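Local coordinates for protein second substrate binding domain of putative amino acid ABC transporter (Streptococcus pneumoniae, PDB 4OEN) that probably captures an amino acid in the cleft of a type II periplasmic binding protein fold and delivers it to the membrane part of its ABC transporter for uptake, at residues P49-A54 with A68-T73; A57-Q62 with K77-F82; Q62-I67 with G192-L197. One frame throughout, in Å; residues are numbered along the deposited sequence.

Contact 1. Residues P49-A54 with A68-T73; sequences PGFDAA and AGMSVT. With ACT (acetate ion), chain H.
Phe51 and Ala68 mark the closest backbone approach, their CA atoms 6.8 Å apart, where the first turn of helix 51-60 faces the loop that runs from strand 65-66 to helix 74-77. Gly50 is the N-cap residue, and the turn is closed by the bond from Ala54 N to Gly50 O, 2.8 Å. Phe51 carries the contact. Its CG lies anti to the backbone N (chi1 -175°), which sends the ring out from the helix start toward the loop. The rim of the ring, not a face, does the touching: Phe51 CD1 meets Ala68 CB at 3.8 Å, and Phe51 CE1 meets Met70 CG at 4.1 Å, both carbons lying near the ring plane. The extended Met70 chain crosses the phenyl group at about a right angle and continues to Phe80 and Phe82. Beyond the apolar patch sits an acetate ion, probably from the crystallisation liquor. Ser71 N donates to its OXT at 3.1 Å in a nearly straight bond (172°), and Arg76 NH1 binds it too, while Phe51 CZ lies 3.8 Å from OXT. A backbone N-H and an arginine holding a carboxylate beside an aromatic ring match the way family 3 binding proteins hold the alpha-carboxylate of an amino acid, so the acetate probably marks that part of the substrate pocket.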
loop_
_atom_site.group_PDB
_atom_site.type_symbol
_atom_site.label_atom_id
_atom_site.label_comp_id
_atom_site.label_asym_id
_atom_site.label_seq_id
_atom_site.Cartn_x
_atom_site.Cartn_y
_atom_site.Cartn_z
ATOM N N PRO A 49 5.758 -15.023 7.403
ATOM C CA PRO A 49 4.802 -15.846 8.155
ATOM C C PRO A 49 3.377 -15.301 8.114
ATOM O O PRO A 49 2.471 -15.948 8.631
ATOM C CB PRO A 49 5.359 -15.795 9.577
ATOM C CG PRO A 49 5.971 -14.436 9.672
ATOM C CD PRO A 49 6.568 -14.176 8.298
ATOM N N GLY A 50 3.188 -14.139 7.495
ATOM C CA GLY A 50 1.896 -13.486 7.499
ATOM C C GLY A 50 1.945 -12.281 8.420
ATOM O O GLY A 50 2.758 -12.239 9.335
ATOM N N PHE A 51 1.049 -11.325 8.194
ATOM C CA PHE A 51 1.093 -10.035 8.885
ATOM C C PHE A 51 0.924 -10.182 10.391
ATOM O O PHE A 51 1.736 -9.682 11.157
ATOM C CB PHE A 51 0.016 -9.107 8.326
ATOM C CG PHE A 51 0.065 -7.706 8.889
ATOM C CD1 PHE A 51 1.135 -6.872 8.630
ATOM C CD2 PHE A 51 -0.968 -7.226 9.664
ATOM C CE1 PHE A 51 1.170 -5.578 9.152
ATOM C CE2 PHE A 51 -0.940 -5.943 10.184
ATOM C CZ PHE A 51 0.127 -5.116 9.928
ATOM N N ASP A 52 -0.135 -10.861 10.811
ATOM C CA ASP A 52 -0.378 -11.063 12.238
ATOM C C ASP A 52 0.742 -11.845 12.915
ATOM O O ASP A 52 1.143 -11.517 14.032
ATOM C CB ASP A 52 -1.707 -11.767 12.450
ATOM C CG ASP A 52 -2.887 -10.862 12.172
ATOM O OD1 ASP A 52 -2.677 -9.634 12.052
ATOM O OD2 ASP A 52 -4.024 -11.374 12.093
ATOM N N ALA A 53 1.252 -12.868 12.233
ATOM C CA ALA A 53 2.337 -13.686 12.775
ATOM C C ALA A 53 3.635 -12.878 12.854
ATOM O O ALA A 53 4.426 -13.059 13.786
ATOM C CB ALA A 53 2.535 -14.931 11.937
ATOM N N ALA A 54 3.839 -11.998 11.878
ATOM C CA ALA A 54 4.980 -11.075 11.869
ATOM C C ALA A 54 4.917 -10.107 13.056
ATOM O O ALA A 54 5.921 -9.849 13.725
ATOM C CB ALA A 54 5.032 -10.305 10.555
ATOM N N ALA A 68 5.667 -4.687 5.812
ATOM C CA ALA A 68 4.536 -5.395 5.209
ATOM C C ALA A 68 3.418 -4.440 4.837
ATOM O O ALA A 68 2.269 -4.658 5.217
ATOM C CB ALA A 68 3.998 -6.486 6.173
ATOM N N GLY A 69 3.750 -3.369 4.113
ATOM C CA GLY A 69 2.768 -2.346 3.792
ATOM C C GLY A 69 2.027 -1.883 5.032
ATOM O O GLY A 69 0.818 -1.639 4.996
ATOM N N MET A 70 2.774 -1.758 6.124
ATOM C CA MET A 70 2.203 -1.545 7.455
ATOM C C MET A 70 1.834 -0.098 7.713
ATOM O O MET A 70 2.685 0.791 7.642
ATOM C CB MET A 70 3.196 -2.017 8.511
ATOM C CG MET A 70 2.713 -1.837 9.937
ATOM S SD MET A 70 3.900 -2.611 11.066
ATOM C CE MET A 70 3.093 -2.347 12.644
ATOM N N SER A 71 0.564 0.133 8.029
ATOM C CA SER A 71 0.058 1.472 8.262
ATOM C C SER A 71 0.524 1.997 9.609
ATOM O O SER A 71 0.452 1.289 10.621
ATOM C CB SER A 71 -1.476 1.486 8.220
ATOM O OG SER A 71 -1.960 1.074 6.959
ATOM N N VAL A 72 1.002 3.238 9.612
ATOM C CA VAL A 72 1.348 3.924 10.851
ATOM C C VAL A 72 0.069 4.419 11.504
ATOM O O VAL A 72 -0.704 5.151 10.893
ATOM C CB VAL A 72 2.301 5.104 10.601
ATOM C CG1 VAL A 72 2.565 5.873 11.906
ATOM C CG2 VAL A 72 3.600 4.600 9.973
ATOM N N THR A 73 -0.177 3.971 12.731
ATOM C CA THR A 73 -1.343 4.411 13.496
ATOM C C THR A 73 -0.918 4.677 14.924
ATOM O O THR A 73 0.042 4.081 15.406
ATOM C CB THR A 73 -2.477 3.359 13.513
ATOM O OG1 THR A 73 -2.096 2.258 14.348
ATOM C CG2 THR A 73 -2.804 2.862 12.095
HETATM C C ACT H . -2.586 -2.538 7.565
HETATM O O ACT H . -3.305 -3.225 8.327
HETATM O OXT ACT H . -1.467 -2.228 8.013
HETATM C CH3 ACT H . -3.047 -2.112 6.203
#

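Contact 2. Residues A57-Q62 with K77-F82; sequences AVQAGQ and KATFDF
Thr79 O is gripped from the helix side by Gln59 NE2 at 3.0 Å, and a water adds a longer bond to it at 3.3 Å. The amide N-H points well at the oxygen (164°), which lies close to the Gln59 amide plane, yet the donor stands above the Thr79 carbonyl plane, 61° out of it. The same water donates to Gln59 OE1 at 2.6 Å, so the amide reaches one carbonyl twice, NE2 directly and OE1 through the water, and this should fix which way round the group is turned. The Gln59 chain bends at chi2 (-56°), folding its amide back over Phe80: NE2 sits 3.2 Å above the ring plane, over its centre, with amide and ring steeply inclined to each other. Its second N-H therefore probably points toward the pi face. These bonds join the last turn of helix 51-60 to strand 80-82, which pairs antiparallel with strand 180-190 in the sheet of the type II binding-protein fold. The helix ends in a Schellman motif at Gly61, with Gln62 N bonded to Ala57 O at 2.8 Å, and Lys190 NZ binds Gln59 O near this end. Next to Gln59, Val58 CG1 approaches the ring obliquely, 3.7 Å from Phe80 CE1. Val58 and Phe80 both also touch Ile66 of strand 65-66.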
loop_
_atom_site.group_PDB
_atom_site.type_symbol
_atom_site.label_atom_id
_atom_site.label_comp_id
_atom_site.label_asym_id
_atom_site.label_seq_id
_atom_site.Cartn_x
_atom_site.Cartn_y
_atom_site.Cartn_z
ATOM N N ALA A 57 5.865 -12.070 16.184
ATOM C CA ALA A 57 7.276 -12.433 16.267
ATOM C C ALA A 57 8.106 -11.230 16.720
ATOM O O ALA A 57 8.981 -11.367 17.571
ATOM C CB ALA A 57 7.773 -12.971 14.920
ATOM N N VAL A 58 7.801 -10.052 16.182
ATOM C CA VAL A 58 8.506 -8.836 16.577
ATOM C C VAL A 58 8.223 -8.516 18.051
ATOM O O VAL A 58 9.140 -8.213 18.818
ATOM C CB VAL A 58 8.123 -7.633 15.677
ATOM C CG1 VAL A 58 8.625 -6.318 16.284
ATOM C CG2 VAL A 58 8.696 -7.818 14.266
ATOM N N GLN A 59 6.962 -8.620 18.461
ATOM C CA GLN A 59 6.593 -8.306 19.843
ATOM C C GLN A 59 7.214 -9.271 20.854
ATOM O O GLN A 59 7.542 -8.883 21.973
ATOM C CB GLN A 59 5.072 -8.295 19.993
ATOM C CG GLN A 59 4.423 -7.067 19.370
ATOM C CD GLN A 59 4.994 -5.766 19.920
ATOM O OE1 GLN A 59 5.118 -5.587 21.133
ATOM N NE2 GLN A 59 5.344 -4.849 19.022
ATOM N N ALA A 60 7.387 -10.519 20.433
ATOM C CA ALA A 60 7.988 -11.548 21.266
ATOM C C ALA A 60 9.518 -11.488 21.253
ATOM O O ALA A 60 10.175 -12.161 22.049
ATOM C CB ALA A 60 7.517 -12.919 20.816
ATOM N N GLY A 61 10.082 -10.683 20.354
ATOM C CA GLY A 61 11.526 -10.578 20.246
ATOM C C GLY A 61 12.176 -11.655 19.393
ATOM O O GLY A 61 13.401 -11.780 19.374
ATOM N N GLN A 62 11.371 -12.432 18.672
ATOM C CA GLN A 62 11.930 -13.463 17.807
ATOM C C GLN A 62 12.197 -12.950 16.403
ATOM O O GLN A 62 12.936 -13.571 15.639
ATOM C CB GLN A 62 11.015 -14.684 17.765
ATOM C CG GLN A 62 11.169 -15.573 18.991
ATOM C CD GLN A 62 12.620 -15.936 19.271
ATOM O OE1 GLN A 62 13.145 -15.658 20.349
ATOM N NE2 GLN A 62 13.271 -16.563 18.298
ATOM N N LYS A 77 1.666 2.647 17.641
ATOM C CA LYS A 77 2.779 3.309 18.315
ATOM C C LYS A 77 2.918 2.931 19.791
ATOM O O LYS A 77 3.969 3.149 20.391
ATOM C CB LYS A 77 2.642 4.825 18.183
ATOM C CG LYS A 77 2.927 5.323 16.797
ATOM C CD LYS A 77 2.808 6.831 16.726
ATOM C CE LYS A 77 3.104 7.334 15.322
ATOM N NZ LYS A 77 2.939 8.814 15.230
ATOM N N ALA A 78 1.869 2.359 20.379
ATOM C CA ALA A 78 1.945 1.920 21.762
ATOM C C ALA A 78 2.939 0.777 21.945
ATOM O O ALA A 78 3.521 0.626 23.013
ATOM C CB ALA A 78 0.567 1.502 22.266
ATOM N N THR A 79 3.130 -0.031 20.906
ATOM C CA THR A 79 4.010 -1.190 21.032
ATOM C C THR A 79 5.076 -1.264 19.940
ATOM O O THR A 79 5.963 -2.112 20.005
ATOM C CB THR A 79 3.195 -2.504 21.027
ATOM O OG1 THR A 79 2.373 -2.551 19.860
ATOM C CG2 THR A 79 2.292 -2.590 22.263
ATOM N N PHE A 80 4.993 -0.376 18.955
ATOM C CA PHE A 80 5.979 -0.335 17.866
ATOM C C PHE A 80 6.630 1.036 17.750
ATOM O O PHE A 80 5.983 2.058 17.978
ATOM C CB PHE A 80 5.331 -0.654 16.514
ATOM C CG PHE A 80 4.937 -2.093 16.330
ATOM C CD1 PHE A 80 5.866 -3.024 15.892
ATOM C CD2 PHE A 80 3.627 -2.502 16.543
ATOM C CE1 PHE A 80 5.515 -4.355 15.699
ATOM C CE2 PHE A 80 3.265 -3.834 16.349
ATOM C CZ PHE A 80 4.218 -4.760 15.919
ATOM N N ASP A 81 7.895 1.053 17.347
ATOM C CA ASP A 81 8.555 2.271 16.893
ATOM C C ASP A 81 8.665 2.200 15.376
ATOM O O ASP A 81 9.148 1.215 14.829
ATOM C CB ASP A 81 9.948 2.425 17.515
ATOM C CG ASP A 81 9.909 2.735 19.010
ATOM O OD1 ASP A 81 8.899 3.279 19.506
ATOM O OD2 ASP A 81 10.916 2.437 19.689
ATOM N N PHE A 82 8.213 3.250 14.706
ATOM C CA PHE A 82 8.177 3.268 13.257
ATOM C C PHE A 82 9.350 4.025 12.668
ATOM O O PHE A 82 9.857 4.979 13.273
ATOM C CB PHE A 82 6.874 3.900 12.772
ATOM C CG PHE A 82 5.666 3.012 12.920
ATOM C CD1 PHE A 82 5.410 2.003 12.001
ATOM C CD2 PHE A 82 4.747 3.237 13.940
ATOM C CE1 PHE A 82 4.277 1.198 12.115
ATOM C CE2 PHE A 82 3.620 2.442 14.058
ATOM C CZ PHE A 82 3.379 1.425 13.140
HETATM O O HOH W 1 6.089 -3.788 22.803
#

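Contact 3. Residues Q62-I67 with G192-L197; sequences QADGII and GANPEL
Asp64 and Asn194 meet crosswise, their side chains at about a right angle and the carboxylate and amide planes 87° apart. The nearest pair, Asp64 OD1 and Asn194 OD1 at 3.5 Å, are both acceptors, so water rather than a direct bond links them. One water donates to Asp64 OD1 at 2.9 Å and accepts from Asn194 ND2 at 2.7 Å. Two more lie within bonding distance of Asn194 OD1: one also reaches Asp64 OD1, the other Asp64 O at 2.6 Å. The second carboxylate oxygen, Asp64 OD2, is held by Ile6 N of strand 5-8, which anchors the group from the sheet side. In the type II binding-protein fold this is where strand 65-66, set between strands 5-8 and 180-190, passes the start of helix 195-210. Asn194 occupies the N-cap position of that helix, yet its side chain makes no capping bond; with CG anti to the carbonyl carbon (chi1 -63°), the amide is directed across to Asp64, where it meets the waters. Beneath this polar layer, Leu197 sends CD2 to 4.2 Å from Asp64 CB and packs on the buried side against Tyr5, Phe187 and Val189.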
loop_
_atom_site.group_PDB
_atom_site.type_symbol
_atom_site.label_atom_id
_atom_site.label_comp_id
_atom_site.label_asym_id
_atom_site.label_seq_id
_atom_site.Cartn_x
_atom_site.Cartn_y
_atom_site.Cartn_z
ATOM N N GLN A 62 11.371 -12.432 18.672
ATOM C CA GLN A 62 11.930 -13.463 17.807
ATOM C C GLN A 62 12.197 -12.950 16.403
ATOM O O GLN A 62 12.936 -13.571 15.639
ATOM C CB GLN A 62 11.015 -14.684 17.765
ATOM C CG GLN A 62 11.169 -15.573 18.991
ATOM C CD GLN A 62 12.620 -15.936 19.271
ATOM O OE1 GLN A 62 13.145 -15.658 20.349
ATOM N NE2 GLN A 62 13.271 -16.563 18.298
ATOM N N ALA A 63 11.591 -11.817 16.058
ATOM C CA ALA A 63 11.976 -11.092 14.858
ATOM C C ALA A 63 12.334 -9.677 15.263
ATOM O O ALA A 63 11.819 -9.156 16.252
ATOM C CB ALA A 63 10.863 -11.097 13.828
ATOM N N ASP A 64 13.228 -9.060 14.509
ATOM C CA ASP A 64 13.710 -7.741 14.870
ATOM C C ASP A 64 12.871 -6.617 14.278
ATOM O O ASP A 64 12.693 -5.578 14.911
ATOM C CB ASP A 64 15.170 -7.602 14.461
ATOM C CG ASP A 64 16.045 -8.646 15.128
ATOM O OD1 ASP A 64 16.190 -8.592 16.368
ATOM O OD2 ASP A 64 16.576 -9.532 14.425
ATOM N N GLY A 65 12.346 -6.820 13.078
ATOM C CA GLY A 65 11.587 -5.769 12.430
ATOM C C GLY A 65 10.497 -6.352 11.573
ATOM O O GLY A 65 10.515 -7.547 11.278
ATOM N N ILE A 66 9.530 -5.513 11.230
ATOM C CA ILE A 66 8.459 -5.894 10.313
ATOM C C ILE A 66 8.319 -4.882 9.183
ATOM O O ILE A 66 8.385 -3.673 9.401
ATOM C CB ILE A 66 7.111 -6.064 11.057
ATOM C CG1 ILE A 66 5.987 -6.378 10.070
ATOM C CG2 ILE A 66 6.768 -4.833 11.898
ATOM C CD1 ILE A 66 4.653 -6.706 10.745
ATOM N N ILE A 67 8.185 -5.395 7.963
ATOM C CA ILE A 67 7.870 -4.542 6.819
ATOM C C ILE A 67 6.821 -5.308 6.031
ATOM O O ILE A 67 7.025 -6.472 5.689
ATOM C CB ILE A 67 9.134 -4.183 5.974
ATOM C CG1 ILE A 67 8.822 -3.008 5.041
ATOM C CG2 ILE A 67 9.741 -5.415 5.246
ATOM C CD1 ILE A 67 10.050 -2.532 4.215
ATOM N N GLY A 192 11.068 0.516 21.803
ATOM C CA GLY A 192 12.202 0.516 22.709
ATOM C C GLY A 192 13.287 -0.473 22.334
ATOM O O GLY A 192 14.311 -0.565 23.011
ATOM N N ALA A 193 13.073 -1.209 21.250
ATOM C CA ALA A 193 14.006 -2.261 20.851
ATOM C C ALA A 193 14.670 -1.906 19.540
ATOM O O ALA A 193 14.118 -1.148 18.749
ATOM C CB ALA A 193 13.292 -3.599 20.734
ATOM N N ASN A 194 15.849 -2.477 19.316
ATOM C CA ASN A 194 16.578 -2.291 18.063
ATOM C C ASN A 194 16.555 -0.874 17.489
ATOM O O ASN A 194 16.225 -0.693 16.317
ATOM C CB ASN A 194 16.030 -3.244 17.013
ATOM C CG ASN A 194 16.233 -4.681 17.380
ATOM O OD1 ASN A 194 15.275 -5.418 17.613
ATOM N ND2 ASN A 194 17.491 -5.096 17.445
ATOM N N PRO A 195 16.913 0.134 18.305
ATOM C CA PRO A 195 16.832 1.502 17.787
ATOM C C PRO A 195 17.803 1.756 16.631
ATOM O O PRO A 195 17.526 2.584 15.763
ATOM C CB PRO A 195 17.176 2.356 19.013
ATOM C CG PRO A 195 18.014 1.474 19.861
ATOM C CD PRO A 195 17.448 0.097 19.680
ATOM N N GLU A 196 18.911 1.023 16.590
ATOM C CA GLU A 196 19.905 1.247 15.551
ATOM C C GLU A 196 19.378 0.776 14.199
ATOM O O GLU A 196 19.770 1.292 13.158
ATOM C CB GLU A 196 21.227 0.558 15.898
ATOM C CG GLU A 196 21.278 -0.948 15.683
ATOM C CD GLU A 196 20.532 -1.757 16.736
ATOM O OE1 GLU A 196 20.057 -1.187 17.745
ATOM O OE2 GLU A 196 20.417 -2.985 16.540
ATOM N N LEU A 197 18.452 -0.177 14.217
ATOM C CA LEU A 197 17.861 -0.662 12.980
ATOM C C LEU A 197 16.945 0.394 12.371
ATOM O O LEU A 197 16.913 0.573 11.155
ATOM C CB LEU A 197 17.083 -1.945 13.228
ATOM C CG LEU A 197 16.426 -2.641 12.035
ATOM C CD1 LEU A 197 17.428 -2.885 10.910
ATOM C CD2 LEU A 197 15.808 -3.962 12.513
HETATM O O HOH W 2 12.356 -5.034 17.476
HETATM O O HOH W 3 14.675 -8.232 18.372
HETATM O O HOH W 4 18.385 -7.600 18.065
#

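Overall arrangement
All three contacts gather round strand 65-66 and its neighbours in one lobe. Contact 1 is the most buried, with two of its three touching residues buried and none exposed, whereas contacts 2 and 3 are partly buried; their centres lie about 20 and 21 Å from that of the chain, against about 11 Å for contact 1. Contacts 1 and 2 use opposite ends of helix 51-60: the first is apolar with an anion beside it, the second adds an amide and a water. Contact 3 is mostly water-mediated. Ile66, from the strand segment of contact 3, also lies against Phe51 and Ala54 of contact 1. Further links are Val72 against Lys77 and Phe82, between contacts 1 and 2, and Asp81 OD2 with Gly192 N, a probable hydrogen bond between contacts 2 and 3.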